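PrimPol AEP domain (PP-N190) (Cyanophage S-2L, PDB 6ZP9) probably synthesises DNA primers and extends them as the archaeo-eukaryotic primase-polymerase domain of a phage whose genome carries 2-aminoadenine in place of adenine. Local coordinates at residues A[13-16]-A[17-20]; A[39-42]-A[43-46]; A[57-60]-A[61-65]; A[133-136]-A[137-141]; A[151-154]-A[155-158]. All blocks are in the same frame, centred on the assembly; numbering follows the deposited sequence. Where two conformers were deposited one is given.

Interaction 1: A[13-16]-A[17-20]; sequences AFDR and DQIL
Asp15 reaches forward over the first turn of helix 16-25 and offers its carboxylate to the backbone N-H groups there. Its side chain turns off opposite the backbone N (chi1 -174°), which carries OD1 to 3.1 Å from Asp17 N; a second, longer bond joins OD1 to Gln18 N, and both are weak. OD2 lies beside Gln18 CG instead, with the carboxylate and amide planes of Asp15 and Gln18 about 60° apart. The carbonyl of Asp15 starts the helical bonding, taking a nearly straight bond from Ile19 N at 3.2 Å. In Arg16 the first torsion (chi1 75°) and a bend at chi3 carry the guanidinium forward along the helix, toward Leu20. There one face of the group rests on Leu20 CD1, 3.5 Å from Arg16 NH1. At the guanidinium edge a water in its plane accepts from Arg16 NH2 and donates to Asp17 OD1, bridging two opposite charges too far apart for a salt bridge. Phe14 meets Ile19 at about a right angle, with Phe14 CD1 3.6 Å from Ile19 CD1, the end of an extended branch. The same ring packs on Val58 and Gln59 of helix 55-64, and Ile19 continues inward to Leu53, Leu164 and Cys167. The amide of Gln18 turns away from the cap, and its OE1 accepts from Ile178 N. Aspartate bonded through its side chain to the N-H groups two and three residues on is the classical helix N-cap, and the Phe14-Ile19 contact (N' to N4) is the hydrophobic staple that goes with it.

Interaction 2: A[39-42]-A[43-46]; sequences WPRR and EDKV
Trp39 and Val46 face each other across the base of the turn that joins strands 34-38 and 49-52. Trp39 CB lies 3.5 Å from Val46 CB. CG is just as near Val46 CB, CD1 is 3.5 Å from Val46 CG2, and that methyl sits over the five-membered ring, 3.7 Å from the centroid and 15° off the normal, a CH-pi contact. Pro40 CD lies over the opposite face, toward the rim. The first torsion (chi1 -168°) sends the ring across the turn, where NE1 donates to Asp44 OD2 at 2.8 Å. That bond is straight (163°), lies in the ring plane and uses the anti lone pair of the oxygen. At its far end the six-membered ring sets CZ3 against the backbone of Gln64 and Gly65. The connection is an antiparallel hairpin with a 3-10 turn at its end: Asp44 N bonds to Arg41 O at 3.1 Å, and Lys45 N to Arg42 O. Asp44 OD2 also receives a weak bond from Arg41 NE at 3.2 Å, part of a salt bridge, the guanidinium and carboxylate planes steeply turned against each other. Two donors thus converge on one oxygen, which probably favours the charged carboxylate. Glu43 OE2 lies alongside the aliphatic part of Arg41, 3.6 Å from Arg41 CD. Two waters bridge the arms, one from Trp39 N to Val46 O, the other from Val46 N to Arg41 O. Phe66 meets the indole of Trp39 edge to face.

Interaction 3: A[57-60]-A[61-65]; sequences TVQD and AVTQG
The carboxylate of Asp60 and the terminal amide of Gln64 are turned 66° against each other, one helical turn apart. In one of the two conformers of Gln64, its NE2 donates to Asp60 OD1 at 3.1 Å with its partner close to the amide plane, yet it approaches from above the carboxylate, 49° out of that plane. The Gln64 chain, extended beyond CG in this conformer, brings its amide obliquely across the carboxylate. A water donates to the same Asp60 OD1 at 2.6 Å and also bonds to Thr63 OG1, on the outer surface. The Gln59 amide has Thr63 CG2 3.7 Å from its NE2, while its polar partner is Ala13. On the inner side Val58 and Val62 point the same way, CG1 of the first 3.9 Å from CG2 of the second. Ala61 leans on Tyr35 and Ala37 of strand 34-38 and on Trp49, so this side of the helix packs against the sheet. Successive i to i+4 backbone bonds run from Ala61 N to Thr57 O through Gln64 N to Asp60 O. At Gly65, where phi is positive, the backbone N donates back to Ala61 O and weakly to Val62 O, the Schellman motif that ends an amphipathic helix.

Interaction 4: A[133-136]-A[137-141]; sequences VDVP and AWTEL
The start of helix 135-149, entered directly from the short strand 132-133, is a strand-to-helix junction in which Asp134 takes the N-cap position without a capping bond from its side chain. Its carbonyl opens the helical bonding, accepting from Trp138 N at 2.9 Å. Before it, Val133 sends its CG1 forward under the first turn, 3.8 Å from Ala137 CB and equally far from Trp138 CB; this is the apolar join between strand and helix. Val133 also touches Pro188 of helix 188-194. Pro136, which has no N-H to give, occupies the first turn and takes a bond on its carbonyl from Glu140 N at 3.2 Å. The Trp138 indole, directed off the helix by a chi1 of 179°, packs on Val85, Ile88 and Phe89 of strand 85-90, its NE1 donating to Ala87 O. Glu140 pairs with Arg144 farther along the helix. Two donors of one residue grip Val135 O: Thr139 N at 2.7 Å, nearly in line with the carbonyl, and Thr139 OG1 at 2.8 Å, whose hydroxyl stands 46° out of the carbonyl plane.

Interaction 5: A[151-154]-A[155-158]; sequences FDTT and NRNP
Arg156 folds back over Thr153, and this is the close-packed part of the turn. Its chain leaves CB on the side flanked by both backbone neighbours (chi1 68°), and the bend at chi3 returns the guanidinium to the preceding turn. NH2 donates to Thr153 O at 3.1 Å, 159° at the hydrogen; the oxygen lies in the guanidinium plane and is used on a lone pair in the carbonyl plane. Arg156 CD passes 3.4 Å from the same Thr153 O, and Arg156 NH2 lies 3.6 Å from Thr153 CB. Asp152 OD1 takes a bond from Thr154 N at 2.9 Å, an Asx turn at the head of the type I turn from Asp152 to Asn155. Asn155 is then the centre of an inverse gamma turn, closed by a weak bond from Arg156 N to Thr154 O. Between Asp152 and Asn155 the fit is looser: their side chains cross near a right angle, Asp152 CB 4.1 Å from Asn155 ND2, and water joins them. One water donates to Asp152 O and accepts from Asn155 ND2; another donates to Asp152 OD2 and, at 2.9 Å, to Asn155 OD1. Asn155 ND2 also bonds to Glu91 OE2. The segment links helix 135-149, where Arg156 lies on Ala143 and Ile146, to strand 161-163, with Asp152 held by backbone bonding to Glu91, just past strand 85-90.

Overall arrangement
The five contacts fall into two neighbourhoods. Interaction 3 is central to the first: Ala13 N bonds to Gln59 OE1 at 2.8 Å, joining it to interaction 1, while Pro40 CD of interaction 2 packs 3.2 Å from Gly65 O. In the second, interactions 4 and 5 have centres about 13 Å apart and meet where the Trp138 ring lies against the backbone of residues 156-158, Trp138 CH2 being 3.5 Å from Asn157 O. Interactions 3 and 4 lie on opposite sides of the chain's centre, about 33 Å apart between centres. The bound calcium ion is about 13 Å from the side chain of Val133 in interaction 4.

Interaction 1: A[13-16]-A[17-20]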
loop_
_atom_site.group_PDB
_atom_site.type_symbol
_atom_site.label_atom_id
_atom_site.label_comp_id
_atom_site.label_asym_id
_atom_site.label_seq_id
_atom_site.Cartn_x
_atom_site.Cartn_y
_atom_site.Cartn_z
ATOM N N ALA A 13 8.122 -17.722 7.583
ATOM C CA ALA A 13 7.227 -16.977 8.461
ATOM C C ALA A 13 6.266 -16.064 7.698
ATOM O O ALA A 13 5.481 -15.344 8.327
ATOM C CB ALA A 13 8.051 -16.153 9.458
ATOM N N PHE A 14 6.310 -16.078 6.367
ATOM C CA PHE A 14 5.486 -15.230 5.519
ATOM C C PHE A 14 5.064 -16.038 4.298
ATOM O O PHE A 14 5.639 -17.091 3.990
ATOM C CB PHE A 14 6.257 -13.980 5.078
ATOM C CG PHE A 14 7.534 -14.305 4.345
ATOM C CD1 PHE A 14 7.533 -14.500 2.976
ATOM C CD2 PHE A 14 8.726 -14.457 5.034
ATOM C CE1 PHE A 14 8.695 -14.824 2.304
ATOM C CE2 PHE A 14 9.893 -14.779 4.368
ATOM C CZ PHE A 14 9.879 -14.967 3.001
ATOM N N ASP A 15 4.075 -15.512 3.578
ATOM C CA ASP A 15 3.552 -16.129 2.355
ATOM C C ASP A 15 4.226 -15.469 1.145
ATOM O O ASP A 15 3.829 -14.384 0.718
ATOM C CB ASP A 15 2.033 -15.979 2.324
ATOM C CG ASP A 15 1.388 -16.709 1.162
ATOM O OD1 ASP A 15 2.088 -16.980 0.159
ATOM O OD2 ASP A 15 0.173 -17.003 1.250
ATOM N N ARG A 16 5.233 -16.132 0.568
ATOM C CA ARG A 16 5.989 -15.498 -0.514
ATOM C C ARG A 16 5.128 -15.249 -1.749
ATOM O O ARG A 16 5.405 -14.328 -2.524
ATOM C CB ARG A 16 7.203 -16.352 -0.891
ATOM C CG ARG A 16 6.841 -17.589 -1.691
ATOM C CD ARG A 16 8.068 -18.372 -2.135
ATOM N NE ARG A 16 9.020 -17.562 -2.892
ATOM C CZ ARG A 16 9.024 -17.444 -4.220
ATOM N NH1 ARG A 16 9.949 -16.688 -4.804
ATOM N NH2 ARG A 16 8.116 -18.077 -4.965
ATOM N N ASP A 17 4.091 -16.056 -1.959
ATOM C CA ASP A 17 3.239 -15.855 -3.127
ATOM C C ASP A 17 2.463 -14.553 -3.014
ATOM O O ASP A 17 2.275 -13.845 -4.009
ATOM C CB ASP A 17 2.278 -17.032 -3.299
ATOM C CG ASP A 17 2.997 -18.329 -3.675
ATOM O OD1 ASP A 17 3.890 -18.290 -4.550
ATOM O OD2 ASP A 17 2.666 -19.384 -3.090
ATOM N N GLN A 18 2.012 -14.215 -1.809
ATOM C CA GLN A 18 1.284 -12.968 -1.633
ATOM C C GLN A 18 2.214 -11.765 -1.766
ATOM O O GLN A 18 1.831 -10.739 -2.341
ATOM C CB GLN A 18 0.574 -12.986 -0.286
ATOM C CG GLN A 18 -0.710 -13.790 -0.330
ATOM C CD GLN A 18 -1.845 -13.029 -1.003
ATOM O OE1 GLN A 18 -2.239 -11.959 -0.545
ATOM N NE2 GLN A 18 -2.371 -13.577 -2.095
ATOM N N ILE A 19 3.441 -11.870 -1.248
ATOM C CA ILE A 19 4.403 -10.781 -1.415
ATOM C C ILE A 19 4.648 -10.509 -2.897
ATOM O O ILE A 19 4.580 -9.359 -3.359
ATOM C CB ILE A 19 5.720 -11.101 -0.688
ATOM C CG1 ILE A 19 5.516 -11.048 0.827
ATOM C CG2 ILE A 19 6.819 -10.123 -1.124
ATOM C CD1 ILE A 19 6.809 -11.232 1.615
ATOM N N LEU A 20 4.946 -11.558 -3.668
ATOM C CA LEU A 20 5.225 -11.355 -5.087
ATOM C C LEU A 20 3.991 -10.852 -5.827
ATOM O O LEU A 20 4.108 -10.040 -6.752
ATOM C CB LEU A 20 5.748 -12.646 -5.714
ATOM C CG LEU A 20 7.160 -12.989 -5.224
ATOM C CD1 LEU A 20 7.596 -14.327 -5.776
ATOM C CD2 LEU A 20 8.165 -11.894 -5.593
HETATM O O HOH W 1 5.934 -19.743 -4.707
#

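Interaction 2: A[39-42]-A[43-46]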
loop_
_atom_site.group_PDB
_atom_site.type_symbol
_atom_site.label_atom_id
_atom_site.label_comp_id
_atom_site.label_asym_id
_atom_site.label_seq_id
_atom_site.Cartn_x
_atom_site.Cartn_y
_atom_site.Cartn_z
ATOM N N TRP A 39 8.130 -1.630 14.336
ATOM C CA TRP A 39 7.794 -2.330 15.569
ATOM C C TRP A 39 6.364 -1.994 16.001
ATOM O O TRP A 39 5.955 -0.829 15.961
ATOM C CB TRP A 39 8.787 -1.948 16.666
ATOM C CG TRP A 39 8.690 -2.812 17.870
ATOM C CD1 TRP A 39 8.233 -2.451 19.111
ATOM C CD2 TRP A 39 9.047 -4.194 17.956
ATOM N NE1 TRP A 39 8.284 -3.535 19.965
ATOM C CE2 TRP A 39 8.784 -4.613 19.279
ATOM C CE3 TRP A 39 9.564 -5.118 17.045
ATOM C CZ2 TRP A 39 9.018 -5.919 19.709
ATOM C CZ3 TRP A 39 9.800 -6.417 17.477
ATOM C CH2 TRP A 39 9.529 -6.803 18.801
ATOM N N PRO A 40 5.575 -2.988 16.414
ATOM C CA PRO A 40 4.148 -2.731 16.657
ATOM C C PRO A 40 3.863 -1.842 17.852
ATOM O O PRO A 40 2.783 -1.243 17.891
ATOM C CB PRO A 40 3.565 -4.136 16.873
ATOM C CG PRO A 40 4.537 -5.055 16.259
ATOM C CD PRO A 40 5.883 -4.429 16.444
ATOM N N ARG A 41 4.757 -1.744 18.833
ATOM C CA ARG A 41 4.454 -1.057 20.087
ATOM C C ARG A 41 5.251 0.242 20.175
ATOM O O ARG A 41 6.472 0.230 20.372
ATOM C CB ARG A 41 4.720 -1.973 21.276
ATOM C CG ARG A 41 3.653 -3.047 21.388
ATOM C CD ARG A 41 3.739 -3.820 22.687
ATOM N NE ARG A 41 4.930 -4.668 22.768
ATOM C CZ ARG A 41 5.135 -5.781 22.061
ATOM N NH1 ARG A 41 4.238 -6.207 21.176
ATOM N NH2 ARG A 41 6.255 -6.473 22.235
ATOM N N ARG A 42 4.547 1.368 20.023
ATOM C CA ARG A 42 5.204 2.670 19.980
ATOM C C ARG A 42 6.042 2.912 21.231
ATOM O O ARG A 42 7.162 3.436 21.146
ATOM C CB ARG A 42 4.148 3.765 19.817
ATOM C CG ARG A 42 4.699 5.113 19.411
ATOM C CD ARG A 42 3.551 6.102 19.196
ATOM N NE ARG A 42 2.662 5.670 18.120
ATOM C CZ ARG A 42 2.858 5.927 16.825
ATOM N NH1 ARG A 42 3.910 6.626 16.426
ATOM N NH2 ARG A 42 1.989 5.482 15.921
ATOM N N GLU A 43 5.522 2.510 22.395
ATOM C CA GLU A 43 6.184 2.757 23.674
ATOM C C GLU A 43 7.536 2.061 23.804
ATOM O O GLU A 43 8.344 2.478 24.637
ATOM C CB GLU A 43 5.273 2.318 24.824
ATOM C CG GLU A 43 4.989 0.825 24.887
ATOM C CD GLU A 43 3.737 0.406 24.124
ATOM O OE1 GLU A 43 3.282 1.164 23.245
ATOM O OE2 GLU A 43 3.201 -0.687 24.408
ATOM N N ASP A 44 7.805 1.013 23.015
ATOM C CA ASP A 44 9.098 0.339 23.105
ATOM C C ASP A 44 10.207 1.136 22.445
ATOM O O ASP A 44 11.384 0.884 22.721
ATOM C CB ASP A 44 9.034 -1.055 22.473
ATOM C CG ASP A 44 8.076 -1.995 23.198
ATOM O OD1 ASP A 44 7.697 -1.699 24.354
ATOM O OD2 ASP A 44 7.691 -3.038 22.613
ATOM N N LYS A 45 9.853 2.070 21.565
ATOM C CA LYS A 45 10.799 2.931 20.855
ATOM C C LYS A 45 11.914 2.114 20.200
ATOM O O LYS A 45 13.107 2.287 20.469
ATOM C CB LYS A 45 11.349 4.003 21.792
ATOM C CG LYS A 45 10.278 5.024 22.177
ATOM C CD LYS A 45 10.474 5.499 23.589
ATOM C CE LYS A 45 11.219 6.823 23.616
ATOM N NZ LYS A 45 10.279 7.991 23.672
ATOM N N VAL A 46 11.478 1.196 19.322
ATOM C CA VAL A 46 12.339 0.329 18.525
ATOM C C VAL A 46 12.514 0.958 17.152
ATOM O O VAL A 46 11.550 1.441 16.550
ATOM C CB VAL A 46 11.727 -1.078 18.424
ATOM C CG1 VAL A 46 12.526 -1.963 17.494
ATOM C CG2 VAL A 46 11.633 -1.706 19.800
HETATM O O HOH W 2 9.721 0.775 14.568
HETATM O O HOH W 3 8.598 1.287 18.838
#

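Interaction 3: A[57-60]-A[61-65]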
loop_
_atom_site.group_PDB
_atom_site.type_symbol
_atom_site.label_atom_id
_atom_site.label_comp_id
_atom_site.label_asym_id
_atom_site.label_seq_id
_atom_site.Cartn_x
_atom_site.Cartn_y
_atom_site.Cartn_z
ATOM N N THR A 57 15.408 -11.212 4.781
ATOM C CA THR A 57 15.181 -10.071 5.662
ATOM C C THR A 57 13.757 -10.062 6.198
ATOM O O THR A 57 13.538 -9.812 7.389
ATOM C CB THR A 57 15.492 -8.776 4.922
ATOM O OG1 THR A 57 16.859 -8.800 4.500
ATOM C CG2 THR A 57 15.270 -7.591 5.827
ATOM N N VAL A 58 12.772 -10.347 5.343
ATOM C CA VAL A 58 11.404 -10.456 5.839
ATOM C C VAL A 58 11.295 -11.590 6.851
ATOM O O VAL A 58 10.665 -11.441 7.907
ATOM C CB VAL A 58 10.411 -10.635 4.676
ATOM C CG1 VAL A 58 8.997 -10.798 5.218
ATOM C CG2 VAL A 58 10.489 -9.447 3.741
ATOM N N GLN A 59 11.919 -12.732 6.559
ATOM C CA GLN A 59 11.919 -13.835 7.513
ATOM C C GLN A 59 12.407 -13.384 8.885
ATOM O O GLN A 59 11.787 -13.690 9.911
ATOM C CB GLN A 59 12.789 -14.979 6.982
ATOM C CG GLN A 59 12.888 -16.161 7.935
ATOM C CD GLN A 59 11.595 -16.953 8.004
ATOM O OE1 GLN A 59 10.742 -16.865 7.118
ATOM N NE2 GLN A 59 11.441 -17.728 9.062
ATOM N N ASP A 60 13.508 -12.623 8.910
ATOM C CA ASP A 60 14.098 -12.154 10.161
ATOM C C ASP A 60 13.208 -11.127 10.857
ATOM O O ASP A 60 13.025 -11.183 12.079
ATOM C CB ASP A 60 15.475 -11.556 9.879
ATOM C CG ASP A 60 16.301 -11.370 11.139
ATOM O OD1 ASP A 60 16.030 -12.071 12.137
ATOM O OD2 ASP A 60 17.231 -10.533 11.131
ATOM N N ALA A 61 12.657 -10.174 10.103
ATOM C CA ALA A 61 11.814 -9.151 10.718
ATOM C C ALA A 61 10.529 -9.746 11.289
ATOM O O ALA A 61 10.110 -9.387 12.396
ATOM C CB ALA A 61 11.490 -8.058 9.696
ATOM N N VAL A 62 9.885 -10.657 10.552
ATOM C CA VAL A 62 8.617 -11.219 11.013
ATOM C C VAL A 62 8.821 -12.060 12.267
ATOM O O VAL A 62 8.086 -11.920 13.250
ATOM C CB VAL A 62 7.947 -12.037 9.896
ATOM C CG1 VAL A 62 6.762 -12.821 10.456
ATOM C CG2 VAL A 62 7.503 -11.117 8.752
ATOM N N THR A 63 9.821 -12.946 12.262
ATOM C CA THR A 63 10.036 -13.763 13.458
ATOM C C THR A 63 10.473 -12.922 14.654
ATOM O O THR A 63 10.174 -13.283 15.796
ATOM C CB THR A 63 11.067 -14.862 13.192
ATOM O OG1 THR A 63 12.323 -14.264 12.862
ATOM C CG2 THR A 63 10.630 -15.756 12.052
ATOM N N GLN A 64 11.191 -11.796 14.429
ATOM C CA GLN A 64 11.549 -10.912 15.535
ATOM C C GLN A 64 10.344 -10.163 16.085
ATOM O O GLN A 64 10.368 -9.742 17.247
ATOM C CB GLN A 64 12.625 -9.942 15.123
ATOM C CG GLN A 64 14.025 -10.471 15.308
ATOM C CD GLN A 64 15.078 -9.419 15.031
ATOM O OE1 GLN A 64 15.057 -8.321 15.608
ATOM N NE2 GLN A 64 15.998 -9.734 14.122
ATOM N N GLY A 65 9.302 -9.967 15.283
ATOM C CA GLY A 65 8.079 -9.370 15.784
ATOM C C GLY A 65 7.657 -8.072 15.120
ATOM O O GLY A 65 6.778 -7.389 15.644
HETATM O O HOH W 4 14.927 -13.719 13.847
#

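Interaction 4: A[133-136]-A[137-141]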
loop_
_atom_site.group_PDB
_atom_site.type_symbol
_atom_site.label_atom_id
_atom_site.label_comp_id
_atom_site.label_asym_id
_atom_site.label_seq_id
_atom_site.Cartn_x
_atom_site.Cartn_y
_atom_site.Cartn_z
ATOM N N VAL A 133 3.717 7.168 -12.919
ATOM C CA VAL A 133 3.252 8.552 -12.868
ATOM C C VAL A 133 4.304 9.398 -12.161
ATOM O O VAL A 133 4.771 9.034 -11.078
ATOM C CB VAL A 133 1.887 8.641 -12.158
ATOM C CG1 VAL A 133 1.379 10.078 -12.070
ATOM C CG2 VAL A 133 0.871 7.769 -12.896
ATOM N N ASP A 134 4.678 10.522 -12.771
ATOM C CA ASP A 134 5.624 11.444 -12.146
ATOM C C ASP A 134 5.066 11.961 -10.827
ATOM O O ASP A 134 3.850 12.039 -10.630
ATOM C CB ASP A 134 5.925 12.639 -13.068
ATOM C CG ASP A 134 6.788 12.264 -14.281
ATOM O OD1 ASP A 134 7.370 11.149 -14.319
ATOM O OD2 ASP A 134 6.891 13.102 -15.206
ATOM N N VAL A 135 5.976 12.354 -9.926
ATOM C CA VAL A 135 5.569 12.723 -8.568
ATOM C C VAL A 135 4.578 13.886 -8.539
ATOM O O VAL A 135 3.572 13.789 -7.818
ATOM C CB VAL A 135 6.810 12.964 -7.693
ATOM C CG1 VAL A 135 6.420 13.593 -6.366
ATOM C CG2 VAL A 135 7.520 11.640 -7.455
ATOM N N PRO A 136 4.790 14.995 -9.265
ATOM C CA PRO A 136 3.804 16.095 -9.180
ATOM C C PRO A 136 2.390 15.681 -9.577
ATOM O O PRO A 136 1.433 15.969 -8.838
ATOM C CB PRO A 136 4.399 17.151 -10.122
ATOM C CG PRO A 136 5.854 16.919 -10.046
ATOM C CD PRO A 136 5.995 15.421 -9.998
ATOM N N ALA A 137 2.236 14.990 -10.715
ATOM C CA ALA A 137 0.927 14.487 -11.125
ATOM C C ALA A 137 0.368 13.508 -10.099
ATOM O O ALA A 137 -0.804 13.595 -9.712
ATOM C CB ALA A 137 1.025 13.818 -12.493
ATOM N N TRP A 138 1.197 12.562 -9.649
ATOM C CA TRP A 138 0.745 11.601 -8.647
ATOM C C TRP A 138 0.263 12.308 -7.388
ATOM O O TRP A 138 -0.782 11.953 -6.827
ATOM C CB TRP A 138 1.868 10.613 -8.306
ATOM C CG TRP A 138 1.447 9.634 -7.263
ATOM C CD1 TRP A 138 0.833 8.431 -7.474
ATOM C CD2 TRP A 138 1.564 9.780 -5.836
ATOM N NE1 TRP A 138 0.564 7.820 -6.271
ATOM C CE2 TRP A 138 1.008 8.624 -5.251
ATOM C CE3 TRP A 138 2.085 10.776 -4.999
ATOM C CZ2 TRP A 138 0.955 8.434 -3.868
ATOM C CZ3 TRP A 138 2.031 10.586 -3.618
ATOM C CH2 TRP A 138 1.471 9.422 -3.070
ATOM N N THR A 139 1.020 13.310 -6.924
ATOM C CA THR A 139 0.678 13.978 -5.672
ATOM C C THR A 139 -0.707 14.599 -5.754
ATOM O O THR A 139 -1.493 14.516 -4.800
ATOM C CB THR A 139 1.727 15.046 -5.330
ATOM O OG1 THR A 139 3.010 14.432 -5.134
ATOM C CG2 THR A 139 1.342 15.804 -4.068
ATOM N N GLU A 140 -1.034 15.190 -6.906
ATOM C CA GLU A 140 -2.344 15.804 -7.086
ATOM C C GLU A 140 -3.451 14.758 -7.134
ATOM O O GLU A 140 -4.497 14.932 -6.500
ATOM C CB GLU A 140 -2.354 16.655 -8.355
ATOM C CG GLU A 140 -3.719 17.273 -8.676
ATOM C CD GLU A 140 -4.117 18.393 -7.718
ATOM O OE1 GLU A 140 -3.293 18.768 -6.848
ATOM O OE2 GLU A 140 -5.254 18.908 -7.841
ATOM N N LEU A 141 -3.231 13.661 -7.866
ATOM C CA LEU A 141 -4.218 12.584 -7.915
ATOM C C LEU A 141 -4.470 12.000 -6.534
ATOM O O LEU A 141 -5.621 11.734 -6.162
ATOM C CB LEU A 141 -3.748 11.480 -8.862
ATOM C CG LEU A 141 -3.788 11.766 -10.362
ATOM C CD1 LEU A 141 -3.019 10.704 -11.142
ATOM C CD2 LEU A 141 -5.222 11.872 -10.858
#

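Interaction 5: A[151-154]-A[155-158]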
loop_
_atom_site.group_PDB
_atom_site.type_symbol
_atom_site.label_atom_id
_atom_site.label_comp_id
_atom_site.label_asym_id
_atom_site.label_seq_id
_atom_site.Cartn_x
_atom_site.Cartn_y
_atom_site.Cartn_z
ATOM N N PHE A 151 -10.617 9.584 2.867
ATOM C CA PHE A 151 -9.616 8.680 3.397
ATOM C C PHE A 151 -8.803 9.352 4.509
ATOM O O PHE A 151 -8.824 10.573 4.700
ATOM C CB PHE A 151 -8.674 8.234 2.281
ATOM C CG PHE A 151 -9.244 7.183 1.372
ATOM C CD1 PHE A 151 -10.178 6.266 1.837
ATOM C CD2 PHE A 151 -8.829 7.100 0.048
ATOM C CE1 PHE A 151 -10.693 5.282 1.006
ATOM C CE2 PHE A 151 -9.344 6.126 -0.801
ATOM C CZ PHE A 151 -10.271 5.208 -0.320
ATOM N N ASP A 152 -8.066 8.524 5.239
ATOM C CA ASP A 152 -6.978 8.963 6.111
ATOM C C ASP A 152 -6.003 9.865 5.351
ATOM O O ASP A 152 -5.361 9.429 4.392
ATOM C CB ASP A 152 -6.275 7.707 6.640
ATOM C CG ASP A 152 -5.139 7.999 7.592
ATOM O OD1 ASP A 152 -4.656 9.151 7.675
ATOM O OD2 ASP A 152 -4.707 7.030 8.253
ATOM N N THR A 153 -5.884 11.128 5.786
ATOM C CA THR A 153 -5.088 12.118 5.056
ATOM C C THR A 153 -3.589 11.986 5.288
ATOM O O THR A 153 -2.816 12.715 4.657
ATOM C CB THR A 153 -5.524 13.541 5.428
ATOM O OG1 THR A 153 -5.120 13.827 6.771
ATOM C CG2 THR A 153 -7.026 13.688 5.324
ATOM N N THR A 154 -3.166 11.078 6.171
ATOM C CA THR A 154 -1.744 10.854 6.419
ATOM C C THR A 154 -1.029 10.310 5.186
ATOM O O THR A 154 0.130 10.658 4.927
ATOM C CB THR A 154 -1.578 9.879 7.585
ATOM O OG1 THR A 154 -1.952 10.525 8.808
ATOM C CG2 THR A 154 -0.139 9.385 7.695
ATOM N N ASN A 155 -1.701 9.454 4.412
ATOM C CA ASN A 155 -1.060 8.693 3.331
ATOM C C ASN A 155 -0.999 9.510 2.036
ATOM O O ASN A 155 -1.567 9.136 1.010
ATOM C CB ASN A 155 -1.806 7.378 3.105
ATOM C CG ASN A 155 -1.962 6.558 4.371
ATOM O OD1 ASN A 155 -1.038 6.443 5.180
ATOM N ND2 ASN A 155 -3.143 5.977 4.545
ATOM N N ARG A 156 -0.315 10.608 2.085
ATOM C CA ARG A 156 -0.286 11.470 0.942
ATOM C C ARG A 156 1.062 11.744 0.276
ATOM O O ARG A 156 1.081 12.385 -0.723
ATOM C CB ARG A 156 -0.893 12.820 1.361
ATOM C CG ARG A 156 -0.071 13.588 2.336
ATOM C CD ARG A 156 -0.804 14.815 2.878
ATOM N NE ARG A 156 -1.623 15.440 1.837
ATOM C CZ ARG A 156 -2.958 15.441 1.703
ATOM N NH1 ARG A 156 -3.492 16.101 0.685
ATOM N NH2 ARG A 156 -3.746 14.844 2.558
ATOM N N ASN A 157 2.155 11.294 0.861
ATOM C CA ASN A 157 3.492 11.625 0.378
ATOM C C ASN A 157 4.039 10.519 -0.520
ATOM O O ASN A 157 3.672 9.349 -0.374
ATOM C CB ASN A 157 4.445 11.835 1.551
ATOM C CG ASN A 157 4.506 10.639 2.456
ATOM O OD1 ASN A 157 3.476 10.177 2.953
ATOM N ND2 ASN A 157 5.713 10.113 2.675
ATOM N N PRO A 158 4.924 10.840 -1.467
ATOM C CA PRO A 158 5.309 9.828 -2.467
ATOM C C PRO A 158 6.103 8.653 -1.907
ATOM O O PRO A 158 6.093 7.589 -2.534
ATOM C CB PRO A 158 6.126 10.625 -3.498
ATOM C CG PRO A 158 6.492 11.902 -2.811
ATOM C CD PRO A 158 5.425 12.185 -1.804
HETATM O O HOH W 5 -5.448 7.166 2.921
HETATM O O HOH W 6 -1.871 6.036 7.904
#